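Phosphoserine phosphatase RsbX (Bacillus subtilis, PDB 3W43) dephosphorylates phosphoserine in the regulator RsbS, acting as a manganese-bound PPM-type phosphatase that helps keep sigma-B activity low during growth and restore it to that level after stress. Local coordinates at residues C40-G45 against F151-D156; S23-S28 against D190-L195; S50-S55 against N84-T89. One frame throughout, in Å; residues are numbered along the deposited sequence.

Contact 1 of 3, residues C40-G45 against F151-D156; sequences CAVADG and FIIHTD. With MN (manganese (II) ion), chain B; MN (manganese (II) ion), chain C.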
ATOM      1  N   CYS A  40       3.111   3.035   6.139  1.00  8.39           N
ATOM      2  CA  CYS A  40       2.847   1.917   5.244  1.00  9.15           C
ATOM      3  C   CYS A  40       3.014   2.391   3.817  1.00  8.66           C
ATOM      4  O   CYS A  40       2.335   3.323   3.414  1.00 10.29           O
ATOM      5  CB  CYS A  40       1.393   1.459   5.456  1.00 10.22           C
ATOM      6  SG  CYS A  40       0.938   0.037   4.484  1.00 13.84           S
ATOM      7  N   ALA A  41       3.892   1.741   3.055  1.00  7.81           N
ATOM      8  CA  ALA A  41       4.085   2.080   1.648  1.00  7.74           C
ATOM      9  C   ALA A  41       4.112   0.831   0.811  1.00  7.01           C
ATOM     10  O   ALA A  41       4.676  -0.187   1.219  1.00  7.63           O
ATOM     11  CB  ALA A  41       5.363   2.867   1.453  1.00  8.60           C
ATOM     12  N   VAL A  42       3.525   0.917  -0.375  1.00  7.16           N
ATOM     13  CA  VAL A  42       3.558  -0.179  -1.332  1.00  6.88           C
ATOM     14  C   VAL A  42       3.954   0.422  -2.671  1.00  6.57           C
ATOM     15  O   VAL A  42       3.384   1.437  -3.076  1.00  7.60           O
ATOM     16  CB  VAL A  42       2.168  -0.869  -1.428  1.00  6.69           C
ATOM     17  CG1 VAL A  42       2.171  -1.945  -2.480  1.00  9.05           C
ATOM     18  CG2 VAL A  42       1.752  -1.446  -0.078  1.00  7.74           C
ATOM     19  N   ALA A  43       4.919  -0.199  -3.346  1.00  6.51           N
ATOM     20  CA  ALA A  43       5.426   0.300  -4.618  1.00  7.32           C
ATOM     21  C   ALA A  43       5.520  -0.813  -5.649  1.00  7.25           C
ATOM     22  O   ALA A  43       5.866  -1.944  -5.332  1.00  8.44           O
ATOM     23  CB  ALA A  43       6.787   0.942  -4.428  1.00  8.71           C
ATOM     24  N   ASP A  44       5.188  -0.477  -6.889  1.00  7.52           N
ATOM     25  CA  ASP A  44       5.235  -1.410  -8.000  1.00  7.99           C
ATOM     26  C   ASP A  44       6.232  -0.863  -9.029  1.00  8.16           C
ATOM     27  O   ASP A  44       5.956   0.118  -9.700  1.00  8.59           O
ATOM     28  CB  ASP A  44       3.821  -1.529  -8.580  1.00  8.39           C
ATOM     29  CG  ASP A  44       3.754  -2.471  -9.777  1.00  8.25           C
ATOM     30  OD1 ASP A  44       4.820  -2.953 -10.214  1.00  9.41           O
ATOM     31  OD2 ASP A  44       2.637  -2.744 -10.268  1.00  8.26           O
ATOM     32  N   GLY A  45       7.418  -1.463  -9.091  1.00  8.43           N
ATOM     33  CA  GLY A  45       8.429  -1.022 -10.043  1.00  8.60           C
ATOM     34  C   GLY A  45       7.977  -1.356 -11.448  1.00  8.46           C
ATOM     35  O   GLY A  45       7.355  -2.386 -11.673  1.00  8.85           O
ATOM     36  N   PHE A 151      -8.689  -1.357   6.084  1.00  7.81           N
ATOM     37  CA  PHE A 151      -8.225  -0.900   4.792  1.00  7.13           C
ATOM     38  C   PHE A 151      -7.418  -1.959   4.075  1.00  6.24           C
ATOM     39  O   PHE A 151      -6.917  -2.913   4.688  1.00  6.58           O
ATOM     40  CB  PHE A 151      -7.415   0.403   4.916  1.00  8.13           C
ATOM     41  CG  PHE A 151      -6.101   0.248   5.634  1.00  7.33           C
ATOM     42  CD1 PHE A 151      -4.962  -0.175   4.960  1.00  8.24           C
ATOM     43  CD2 PHE A 151      -6.008   0.521   6.999  1.00  8.47           C
ATOM     44  CE1 PHE A 151      -3.748  -0.339   5.639  1.00  8.88           C
ATOM     45  CE2 PHE A 151      -4.803   0.369   7.668  1.00  9.62           C
ATOM     46  CZ  PHE A 151      -3.675  -0.059   6.989  1.00  9.38           C
ATOM     47  N   ILE A 152      -7.272  -1.757   2.768  1.00  5.91           N
ATOM     48  CA  ILE A 152      -6.301  -2.474   1.964  1.00  5.97           C
ATOM     49  C   ILE A 152      -5.533  -1.481   1.089  1.00  5.51           C
ATOM     50  O   ILE A 152      -6.112  -0.493   0.607  1.00  6.75           O
ATOM     51  CB  ILE A 152      -6.992  -3.581   1.105  1.00  6.38           C
ATOM     52  CG1 ILE A 152      -5.958  -4.507   0.453  1.00  7.35           C
ATOM     53  CG2 ILE A 152      -7.954  -2.978   0.071  1.00  8.49           C
ATOM     54  CD1 ILE A 152      -6.569  -5.734  -0.222  1.00  9.52           C
ATOM     55  N   ILE A 153      -4.239  -1.754   0.912  1.00  5.73           N
ATOM     56  CA  ILE A 153      -3.474  -1.129  -0.153  1.00  6.05           C
ATOM     57  C   ILE A 153      -2.971  -2.269  -1.030  1.00  5.49           C
ATOM     58  O   ILE A 153      -2.421  -3.248  -0.516  1.00  6.17           O
ATOM     59  CB  ILE A 153      -2.265  -0.318   0.374  1.00  6.32           C
ATOM     60  CG1 ILE A 153      -2.729   0.834   1.262  1.00  8.92           C
ATOM     61  CG2 ILE A 153      -1.432   0.230  -0.785  1.00  7.82           C
ATOM     62  CD1 ILE A 153      -1.594   1.550   1.985  1.00 11.97           C
ATOM     63  N   HIS A 154      -3.130  -2.173  -2.344  1.00  5.75           N
ATOM     64  CA  HIS A 154      -2.722  -3.274  -3.206  1.00  6.28           C
ATOM     65  C   HIS A 154      -2.175  -2.835  -4.536  1.00  6.04           C
ATOM     66  O   HIS A 154      -2.636  -1.836  -5.123  1.00  6.54           O
ATOM     67  CB  HIS A 154      -3.853  -4.303  -3.389  1.00  6.89           C
ATOM     68  CG  HIS A 154      -5.029  -3.834  -4.195  1.00  7.56           C
ATOM     69  ND1 HIS A 154      -5.066  -3.928  -5.569  1.00  7.88           N
ATOM     70  CD2 HIS A 154      -6.239  -3.347  -3.820  1.00  8.11           C
ATOM     71  CE1 HIS A 154      -6.237  -3.497  -6.005  1.00  9.08           C
ATOM     72  NE2 HIS A 154      -6.973  -3.149  -4.964  1.00  9.58           N
ATOM     73  N   THR A 155      -1.197  -3.589  -5.020  1.00  6.59           N
ATOM     74  CA  THR A 155      -0.732  -3.380  -6.383  1.00  6.32           C
ATOM     75  C   THR A 155      -1.704  -3.942  -7.406  1.00  6.80           C
ATOM     76  O   THR A 155      -2.651  -4.670  -7.076  1.00  6.84           O
ATOM     77  CB  THR A 155       0.686  -3.939  -6.612  1.00  6.61           C
ATOM     78  OG1 THR A 155       0.676  -5.361  -6.421  1.00  7.00           O
ATOM     79  CG2 THR A 155       1.685  -3.282  -5.679  1.00  7.19           C
ATOM     80  N   ASP A 156      -1.462  -3.579  -8.659  1.00  7.19           N
ATOM     81  CA  ASP A 156      -2.348  -3.930  -9.758  1.00  8.00           C
ATOM     82  C   ASP A 156      -2.315  -5.419 -10.127  1.00  8.70           C
ATOM     83  O   ASP A 156      -3.098  -5.858 -10.953  1.00 10.27           O
ATOM     84  CB  ASP A 156      -2.085  -3.018 -10.966  1.00  8.75           C
ATOM     85  CG  ASP A 156      -0.663  -3.115 -11.492  1.00  8.29           C
ATOM     86  OD1 ASP A 156       0.051  -4.081 -11.149  1.00  8.82           O
ATOM     87  OD2 ASP A 156      -0.260  -2.213 -12.267  1.00 10.36           O
TER
HETATM   88 MN    MN B 201       2.121  -4.540 -11.391  1.00  9.11          MN
HETATM   89 MN    MN C 202       5.761  -3.965 -11.822  0.80  9.70          MN
HETATM   90  O   HOH W   1       0.502  -1.618  -8.946  1.00  7.59           O
HETATM   91  O   HOH W   2       1.936  -3.349 -13.278  1.00 11.50           O
HETATM   92  O   HOH W   3       4.039  -5.198 -12.239  1.00 12.03           O
HETATM   93  O   HOH W   4       2.381  -5.551  -9.476  1.00  9.00           O
HETATM   94  O   HOH W   5       6.169  -5.329 -10.110  1.00  8.87           O
HETATM   95  O   HOH W   6       4.596  -2.512 -13.182  1.00 11.97           O
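Val-42 faces Ile-153 with CA atoms 7.2 Å apart, and Asp-44 faces Thr-155 with CA atoms 6.5 Å apart, across segments of different sheets that come unusually near here, 4° from parallel, with no hydrogen bond between them. In the sandwich interior, CG2 of Val-42 lies 3.7 Å from CG2 of Ile-153 as the side chains pass in opposite directions, while SG of Cys-40 meets Ile-153 CD1. Val-42 CG1, anti to its own backbone N (chi1 176°), comes within 3.5 Å of Thr-155 CG2. That methyl also touches Asp-44 CB, and Thr-155 directs OG1 to Asp-27. Beyond it the side chains of Asp-44 and Asp-156 cross at about a right angle, carboxylate planes 87° apart. One manganese ion takes Asp-44 OD2 at 2.2 Å and Asp-156 OD1 at 2.1 Å; the second takes Asp-44 OD1 at 2.1 Å and the carbonyl O of Gly-45. One water bridges the ions, two more bind each, and Asp-189 OD2 completes the first and Gly-47 O the second. This is the two-metal centre of PPM phosphatases, where metal-bound water probably attacks the phosphate. Asp-44 OD2 and Asp-156 OD1 stand 3.0 Å apart as ligands of one ion, which probably balances their charge.

Contact 2 of 3, residues S23-S28 against D190-L195; sequences SICGDS and DLTYIL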
ATOM      1  N   SER A  23      12.054 -14.785  -9.557  1.00 12.34           N
ATOM      2  CA  SER A  23      12.561 -15.065  -8.210  1.00 12.77           C
ATOM      3  C   SER A  23      12.561 -13.848  -7.290  1.00 12.59           C
ATOM      4  O   SER A  23      12.468 -13.983  -6.070  1.00 14.50           O
ATOM      5  CB  SER A  23      13.959 -15.661  -8.297  1.00 13.39           C
ATOM      6  OG  SER A  23      13.885 -16.962  -8.847  1.00 16.11           O
ATOM      7  N   ILE A  24      12.657 -12.662  -7.878  1.00 12.04           N
ATOM      8  CA  ILE A  24      12.588 -11.413  -7.132  1.00 12.49           C
ATOM      9  C   ILE A  24      11.328 -10.675  -7.540  1.00 11.31           C
ATOM     10  O   ILE A  24      10.942 -10.688  -8.713  1.00 11.34           O
ATOM     11  CB  ILE A  24      13.850 -10.542  -7.344  1.00 13.40           C
ATOM     12  CG1 ILE A  24      13.894  -9.381  -6.344  1.00 16.60           C
ATOM     13  CG2 ILE A  24      13.957 -10.059  -8.764  1.00 15.05           C
ATOM     14  CD1 ILE A  24      15.297  -8.966  -5.936  1.00 19.78           C
ATOM     15  N   CYS A  25      10.673 -10.060  -6.560  1.00 10.90           N
ATOM     16  CA  CYS A  25       9.447  -9.326  -6.800  1.00 10.51           C
ATOM     17  C   CYS A  25       9.724  -7.907  -7.270  1.00 10.42           C
ATOM     18  O   CYS A  25      10.551  -7.188  -6.701  1.00 10.98           O
ATOM     19  CB  CYS A  25       8.616  -9.295  -5.526  1.00 10.99           C
ATOM     20  SG  CYS A  25       6.888  -8.847  -5.800  1.00 10.55           S
ATOM     21  N   GLY A  26       9.021  -7.494  -8.318  1.00  9.41           N
ATOM     22  CA  GLY A  26       9.082  -6.111  -8.757  1.00  9.13           C
ATOM     23  C   GLY A  26       8.349  -5.143  -7.845  1.00  8.13           C
ATOM     24  O   GLY A  26       8.598  -3.944  -7.905  1.00  8.67           O
ATOM     25  N   ASP A  27       7.444  -5.661  -7.016  1.00  7.56           N
ATOM     26  CA  ASP A  27       6.753  -4.847  -6.010  1.00  7.55           C
ATOM     27  C   ASP A  27       7.601  -4.836  -4.739  1.00  7.47           C
ATOM     28  O   ASP A  27       8.256  -5.844  -4.432  1.00  8.88           O
ATOM     29  CB  ASP A  27       5.420  -5.475  -5.591  1.00  7.54           C
ATOM     30  CG  ASP A  27       4.347  -5.512  -6.686  1.00  6.94           C
ATOM     31  OD1 ASP A  27       4.493  -4.926  -7.789  1.00  7.67           O
ATOM     32  OD2 ASP A  27       3.326  -6.171  -6.381  1.00  7.43           O
ATOM     33  N   SER A  28       7.529  -3.747  -3.964  1.00  7.73           N
ATOM     34  CA  SER A  28       8.120  -3.711  -2.623  1.00  7.92           C
ATOM     35  C   SER A  28       7.137  -3.087  -1.652  1.00  7.43           C
ATOM     36  O   SER A  28       6.186  -2.418  -2.051  1.00  8.25           O
ATOM     37  CB  SER A  28       9.411  -2.880  -2.605  1.00  8.43           C
ATOM     38  OG  SER A  28      10.431  -3.449  -3.405  1.00 10.32           O
ATOM     39  N   ASP A 190       3.287  -9.602 -10.490  1.00  9.49           N
ATOM     40  CA  ASP A 190       3.573  -9.418  -9.073  1.00  8.58           C
ATOM     41  C   ASP A 190       2.305  -8.946  -8.381  1.00  7.64           C
ATOM     42  O   ASP A 190       1.577  -8.087  -8.899  1.00  8.18           O
ATOM     43  CB  ASP A 190       4.668  -8.374  -8.867  1.00  8.82           C
ATOM     44  CG  ASP A 190       6.020  -8.807  -9.423  1.00  8.84           C
ATOM     45  OD1 ASP A 190       6.399  -9.996  -9.303  1.00  9.02           O
ATOM     46  OD2 ASP A 190       6.731  -7.939  -9.971  1.00  9.40           O
ATOM     47  N   LEU A 191       2.058  -9.479  -7.191  1.00  7.44           N
ATOM     48  CA  LEU A 191       0.846  -9.166  -6.454  1.00  7.65           C
ATOM     49  C   LEU A 191       1.203  -8.919  -4.989  1.00  7.14           C
ATOM     50  O   LEU A 191       1.764  -9.803  -4.336  1.00  7.92           O
ATOM     51  CB  LEU A 191      -0.150 -10.320  -6.605  1.00  8.44           C
ATOM     52  CG  LEU A 191      -1.580 -10.140  -6.121  1.00  8.82           C
ATOM     53  CD1 LEU A 191      -2.434 -11.241  -6.713  1.00 11.51           C
ATOM     54  CD2 LEU A 191      -1.652 -10.161  -4.609  1.00 10.39           C
ATOM     55  N   THR A 192       0.885  -7.719  -4.494  1.00  7.06           N
ATOM     56  CA  THR A 192       1.178  -7.335  -3.116  1.00  6.85           C
ATOM     57  C   THR A 192      -0.049  -6.654  -2.534  1.00  6.27           C
ATOM     58  O   THR A 192      -0.629  -5.767  -3.172  1.00  7.36           O
ATOM     59  CB  THR A 192       2.351  -6.332  -3.067  1.00  7.06           C
ATOM     60  OG1 THR A 192       3.484  -6.886  -3.741  1.00  7.96           O
ATOM     61  CG2 THR A 192       2.756  -6.018  -1.634  1.00  9.19           C
ATOM     62  N   TYR A 193      -0.420  -7.013  -1.313  1.00  6.48           N
ATOM     63  CA  TYR A 193      -1.404  -6.229  -0.596  1.00  7.09           C
ATOM     64  C   TYR A 193      -1.107  -6.189   0.883  1.00  6.33           C
ATOM     65  O   TYR A 193      -0.488  -7.101   1.432  1.00  7.23           O
ATOM     66  CB  TYR A 193      -2.843  -6.691  -0.865  1.00  8.17           C
ATOM     67  CG  TYR A 193      -3.223  -8.094  -0.445  1.00  7.52           C
ATOM     68  CD1 TYR A 193      -3.599  -8.396   0.869  1.00  8.20           C
ATOM     69  CD2 TYR A 193      -3.273  -9.119  -1.394  1.00  8.07           C
ATOM     70  CE1 TYR A 193      -3.982  -9.698   1.222  1.00  8.71           C
ATOM     71  CE2 TYR A 193      -3.670 -10.394  -1.056  1.00  9.83           C
ATOM     72  CZ  TYR A 193      -4.011 -10.688   0.244  1.00  9.64           C
ATOM     73  OH  TYR A 193      -4.399 -11.978   0.534  1.00 11.67           O
ATOM     74  N   ILE A 194      -1.561  -5.110   1.513  1.00  6.27           N
ATOM     75  CA  ILE A 194      -1.519  -4.957   2.959  1.00  6.37           C
ATOM     76  C   ILE A 194      -2.926  -4.654   3.439  1.00  5.89           C
ATOM     77  O   ILE A 194      -3.568  -3.715   2.969  1.00  6.24           O
ATOM     78  CB  ILE A 194      -0.550  -3.837   3.385  1.00  7.13           C
ATOM     79  CG1 ILE A 194       0.856  -4.135   2.843  1.00  9.16           C
ATOM     80  CG2 ILE A 194      -0.559  -3.688   4.903  1.00  8.58           C
ATOM     81  CD1 ILE A 194       1.925  -3.146   3.260  1.00 12.75           C
ATOM     82  N   LEU A 195      -3.399  -5.500   4.354  1.00  6.07           N
ATOM     83  CA  LEU A 195      -4.672  -5.315   5.044  1.00  6.33           C
ATOM     84  C   LEU A 195      -4.417  -4.810   6.438  1.00  5.88           C
ATOM     85  O   LEU A 195      -3.492  -5.272   7.112  1.00  6.96           O
ATOM     86  CB  LEU A 195      -5.393  -6.657   5.159  1.00  6.71           C
ATOM     87  CG  LEU A 195      -6.069  -7.149   3.884  1.00  8.36           C
ATOM     88  CD1 LEU A 195      -6.293  -8.660   3.969  1.00  9.41           C
ATOM     89  CD2 LEU A 195      -7.387  -6.399   3.636  1.00  9.75           C
TER
HETATM   90  O   HOH W   7       8.905 -10.128 -10.491  1.00 10.73           O
HETATM   91  O   HOH W   5       6.169  -5.329 -10.110  1.00  8.87           O
HETATM   92  O   HOH W   4       2.381  -5.551  -9.476  1.00  9.00           O
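Asp-27 and Thr-192 make the short bond of this contact: the OG1 hydroxyl of Thr-192 donates at 2.7 Å to Asp-27 OD2, which accepts with its anti lone pair, turned away from OD1. Beside it, Gly-26 N donates to Asp-190 OD2 at 2.9 Å, but the bond is bent (133°) and arrives 61° out of the carboxylate plane. SG of Cys-25 packs 3.7 Å from Asp-190 OD1. With CG beside its backbone N (chi1 -65°), Asp-190 brings its carboxylate up to Gly-26. The nearest carboxylate oxygens of the two acids, Asp-27 OD1 and Asp-190 OD2, are 4.3 Å from each other, a like-charge approach that is probably eased by a water donating to both. A second water donates to Asp-27 OD1 and to the carbonyl O of Asp-190. Each of these waters is also a ligand of a manganese ion, so the pair of acids forms a second shell that probably orients metal-bound water.

Further out, Asp-27 OD2 is also hydrogen-bonded to Thr-155 OG1, Asp-190 OD1 receives Lys-19 N, and Gln-16 NE2 bonds to Thr-192 OG1. The contact thereby joins the start of strand 27-33, which pairs with 37-45 at the edge of one sheet, to the start of strand 191-198, which runs between 10-17 and 150-154 in the other, with helix 49-66 packed against Ile-24 and Ser-28.

Contact 3 of 3, residues S50-S55 against N84-T89; sequences SLANES and NKRGAT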
ATOM      1  N   SER A  50      14.116  -8.172 -11.485  1.00 11.33           N
ATOM      2  CA  SER A  50      15.186  -7.461 -10.798  1.00 12.03           C
ATOM      3  C   SER A  50      15.179  -5.965 -11.108  1.00 11.22           C
ATOM      4  O   SER A  50      15.436  -5.149 -10.230  1.00 11.73           O
ATOM      5  CB  SER A  50      16.543  -8.099 -11.124  1.00 13.01           C
ATOM      6  OG  SER A  50      16.833  -7.987 -12.500  1.00 16.13           O
ATOM      7  N   LEU A  51      14.884  -5.595 -12.350  1.00 11.38           N
ATOM      8  CA  LEU A  51      14.906  -4.181 -12.703  1.00 11.04           C
ATOM      9  C   LEU A  51      13.722  -3.390 -12.143  1.00 10.83           C
ATOM     10  O   LEU A  51      13.860  -2.222 -11.779  1.00 11.53           O
ATOM     11  CB  LEU A  51      15.037  -3.994 -14.207  1.00 11.79           C
ATOM     12  CG  LEU A  51      16.424  -4.342 -14.751  1.00 13.22           C
ATOM     13  CD1 LEU A  51      16.376  -4.510 -16.252  1.00 14.75           C
ATOM     14  CD2 LEU A  51      17.450  -3.280 -14.379  1.00 15.89           C
ATOM     15  N   ALA A  52      12.566  -4.029 -12.041  1.00 10.23           N
ATOM     16  CA  ALA A  52      11.443  -3.431 -11.319  1.00  9.82           C
ATOM     17  C   ALA A  52      11.794  -3.257  -9.845  1.00  9.85           C
ATOM     18  O   ALA A  52      11.527  -2.201  -9.240  1.00  9.95           O
ATOM     19  CB  ALA A  52      10.226  -4.304 -11.469  1.00  9.79           C
ATOM     20  N   ASN A  53      12.417  -4.293  -9.285  1.00 10.39           N
ATOM     21  CA  ASN A  53      12.811  -4.282  -7.885  1.00 10.98           C
ATOM     22  C   ASN A  53      13.819  -3.170  -7.586  1.00 11.26           C
ATOM     23  O   ASN A  53      13.751  -2.556  -6.531  1.00 11.31           O
ATOM     24  CB  ASN A  53      13.359  -5.650  -7.475  1.00 11.50           C
ATOM     25  CG  ASN A  53      13.717  -5.706  -6.013  1.00 12.66           C
ATOM     26  OD1 ASN A  53      14.847  -5.419  -5.639  1.00 15.00           O
ATOM     27  ND2 ASN A  53      12.746  -6.035  -5.173  1.00 13.50           N
ATOM     28  N   GLU A  54      14.741  -2.891  -8.505  1.00 12.43           N
ATOM     29  CA  GLU A  54      15.691  -1.782  -8.341  0.65 13.07           C
ATOM     30  C   GLU A  54      14.959  -0.493  -7.970  1.00 12.43           C
ATOM     31  O   GLU A  54      15.392   0.273  -7.120  1.00 13.08           O
ATOM     32  CB  GLU A  54      16.518  -1.573  -9.619  0.65 14.23           C
ATOM     33  CG  GLU A  54      17.411  -0.323  -9.596  0.65 16.30           C
ATOM     34  CD  GLU A  54      18.127  -0.042 -10.913  0.65 18.74           C
ATOM     35  OE1 GLU A  54      17.464   0.156 -11.958  0.65 17.79           O
ATOM     36  OE2 GLU A  54      19.374   0.013 -10.895  0.65 21.32           O
ATOM     37  N   SER A  55      13.841  -0.246  -8.647  1.00 11.53           N
ATOM     38  CA  SER A  55      13.048   0.952  -8.390  1.00 10.82           C
ATOM     39  C   SER A  55      12.212   0.853  -7.114  1.00 10.34           C
ATOM     40  O   SER A  55      12.279   1.731  -6.258  1.00 10.69           O
ATOM     41  CB  SER A  55      12.146   1.261  -9.585  1.00 10.98           C
ATOM     42  OG  SER A  55      12.905   1.749 -10.688  1.00 11.87           O
ATOM     43  N   ASN A  84      17.314   7.795 -12.459  1.00 21.93           N
ATOM     44  CA  ASN A  84      18.162   6.934 -13.290  1.00 21.85           C
ATOM     45  C   ASN A  84      17.767   5.459 -13.212  1.00 20.20           C
ATOM     46  O   ASN A  84      18.617   4.569 -13.336  1.00 20.22           O
ATOM     47  CB  ASN A  84      19.647   7.112 -12.935  1.00 23.04           C
ATOM     48  CG  ASN A  84      20.214   8.454 -13.384  1.00 26.50           C
ATOM     49  OD1 ASN A  84      20.953   9.096 -12.638  1.00 29.79           O
ATOM     50  ND2 ASN A  84      19.881   8.878 -14.604  1.00 29.01           N
ATOM     51  N   LYS A  85      16.474   5.213 -13.006  1.00 17.97           N
ATOM     52  CA  LYS A  85      15.922   3.863 -12.851  1.00 16.17           C
ATOM     53  C   LYS A  85      14.681   3.753 -13.721  1.00 15.49           C
ATOM     54  O   LYS A  85      14.288   4.732 -14.365  1.00 15.76           O
ATOM     55  CB  LYS A  85      15.563   3.582 -11.385  1.00 15.71           C
ATOM     56  CG  LYS A  85      16.722   3.774 -10.416  1.00 15.47           C
ATOM     57  CD  LYS A  85      16.284   3.497  -8.994  1.00 15.33           C
ATOM     58  CE  LYS A  85      17.434   3.618  -8.005  1.00 16.72           C
ATOM     59  NZ  LYS A  85      17.955   5.008  -7.897  1.00 16.68           N
ATOM     60  N   ARG A  86      14.062   2.572 -13.744  1.00 14.46           N
ATOM     61  CA  ARG A  86      12.835   2.379 -14.527  1.00 13.94           C
ATOM     62  C   ARG A  86      11.724   3.284 -14.008  1.00 13.23           C
ATOM     63  O   ARG A  86      10.946   3.834 -14.792  1.00 14.07           O
ATOM     64  CB  ARG A  86      12.357   0.925 -14.487  1.00 14.12           C
ATOM     65  CG  ARG A  86      13.056  -0.020 -15.440  1.00 14.52           C
ATOM     66  CD  ARG A  86      12.392  -1.380 -15.390  1.00 15.02           C
ATOM     67  NE  ARG A  86      12.829  -2.303 -16.437  1.00 13.68           N
ATOM     68  CZ  ARG A  86      12.378  -3.550 -16.543  1.00 15.58           C
ATOM     69  NH1 ARG A  86      11.502  -4.013 -15.669  1.00 15.15           N
ATOM     70  NH2 ARG A  86      12.820  -4.346 -17.503  1.00 15.04           N
ATOM     71  N   GLY A  87      11.639   3.415 -12.686  1.00 12.26           N
ATOM     72  CA  GLY A  87      10.523   4.126 -12.081  1.00 11.67           C
ATOM     73  C   GLY A  87       9.526   3.181 -11.449  1.00 10.09           C
ATOM     74  O   GLY A  87       9.656   1.961 -11.570  1.00 10.81           O
ATOM     75  N   ALA A  88       8.522   3.740 -10.778  1.00 10.09           N
ATOM     76  CA  ALA A  88       7.574   2.919 -10.033  1.00  9.16           C
ATOM     77  C   ALA A  88       6.290   3.675  -9.799  1.00  9.20           C
ATOM     78  O   ALA A  88       6.283   4.901  -9.807  1.00  9.82           O
ATOM     79  CB  ALA A  88       8.175   2.518  -8.679  1.00  9.59           C
ATOM     80  N   THR A  89       5.215   2.934  -9.557  1.00  8.64           N
ATOM     81  CA  THR A  89       3.998   3.507  -8.985  1.00  8.02           C
ATOM     82  C   THR A  89       4.024   3.234  -7.471  1.00  7.58           C
ATOM     83  O   THR A  89       4.679   2.282  -7.027  1.00  7.99           O
ATOM     84  CB  THR A  89       2.757   2.908  -9.657  1.00  8.32           C
ATOM     85  OG1 THR A  89       2.779   1.486  -9.499  1.00  9.15           O
ATOM     86  CG2 THR A  89       2.752   3.252 -11.153  1.00  9.23           C
TER
HETATM   87  O   HOH W   8      14.813   0.246 -12.113  1.00 13.65           O
HETATM   88  O   HOH W   9      20.200   2.937 -11.702  1.00 44.16           O
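Ser-55 and Gly-87 supply the direct hydrogen bond of this contact: Gly-87 N donates to Ser-55 OG over 2.9 Å at an angle of 150°. Chi1 of -72° sets OG beside the backbone N of Ser-55, and there it also lies 3.3 Å from Lys-85 CB. Water widens the polar network. One molecule donates to Leu-51 O and accepts from Ser-55 OG and Arg-86 N, tying a helical turn to the loop.

The loop leads into strand 88-96 of the PPM-type sandwich, and helix 49-66, which follows the metal-binding end of strand 37-45, packs against that entry. Gly-87 takes the turn into the strand with a positive phi of 105°.

Van der Waals contacts come from the longer side chains. Leu-51 CB sits over the centre of one face of the Arg-86 guanidinium, 3.6 Å from CZ, with the two side chains at about a right angle. Arg-86, extended from CG to NE, sends NH1 to Leu-46 O. The Lys-85 chain crosses that of Glu-54, in one of the latter's two conformers, at a slant, with Lys-85 CD 3.8 Å from the backbone O of Glu-54, whereas NZ turns away to Ala-81 O.

Contacts 1 and 2 are buried and their centres lie about 8 Å apart; contact 3 is only partly buried, with its centre about 17 Å from that of the chain. The first two both span the sandwich, through neighbouring strands of each sheet, and share two metal-bound waters. They differ in chemistry: contact 1 binds manganese through its own carboxylates at one end of an apolar interior, whereas contact 2 is mainly polar and reaches the metals through water. Contact 3 instead joins a helix to one sheet by a backbone-to-serine bond, bridging water and a leucine packed over an arginine guanidinium. It meets contact 1 where Asp-44 N bonds to Thr-89 O, and contact 2 where Asn-53 ND2 bonds to Cys-25 O.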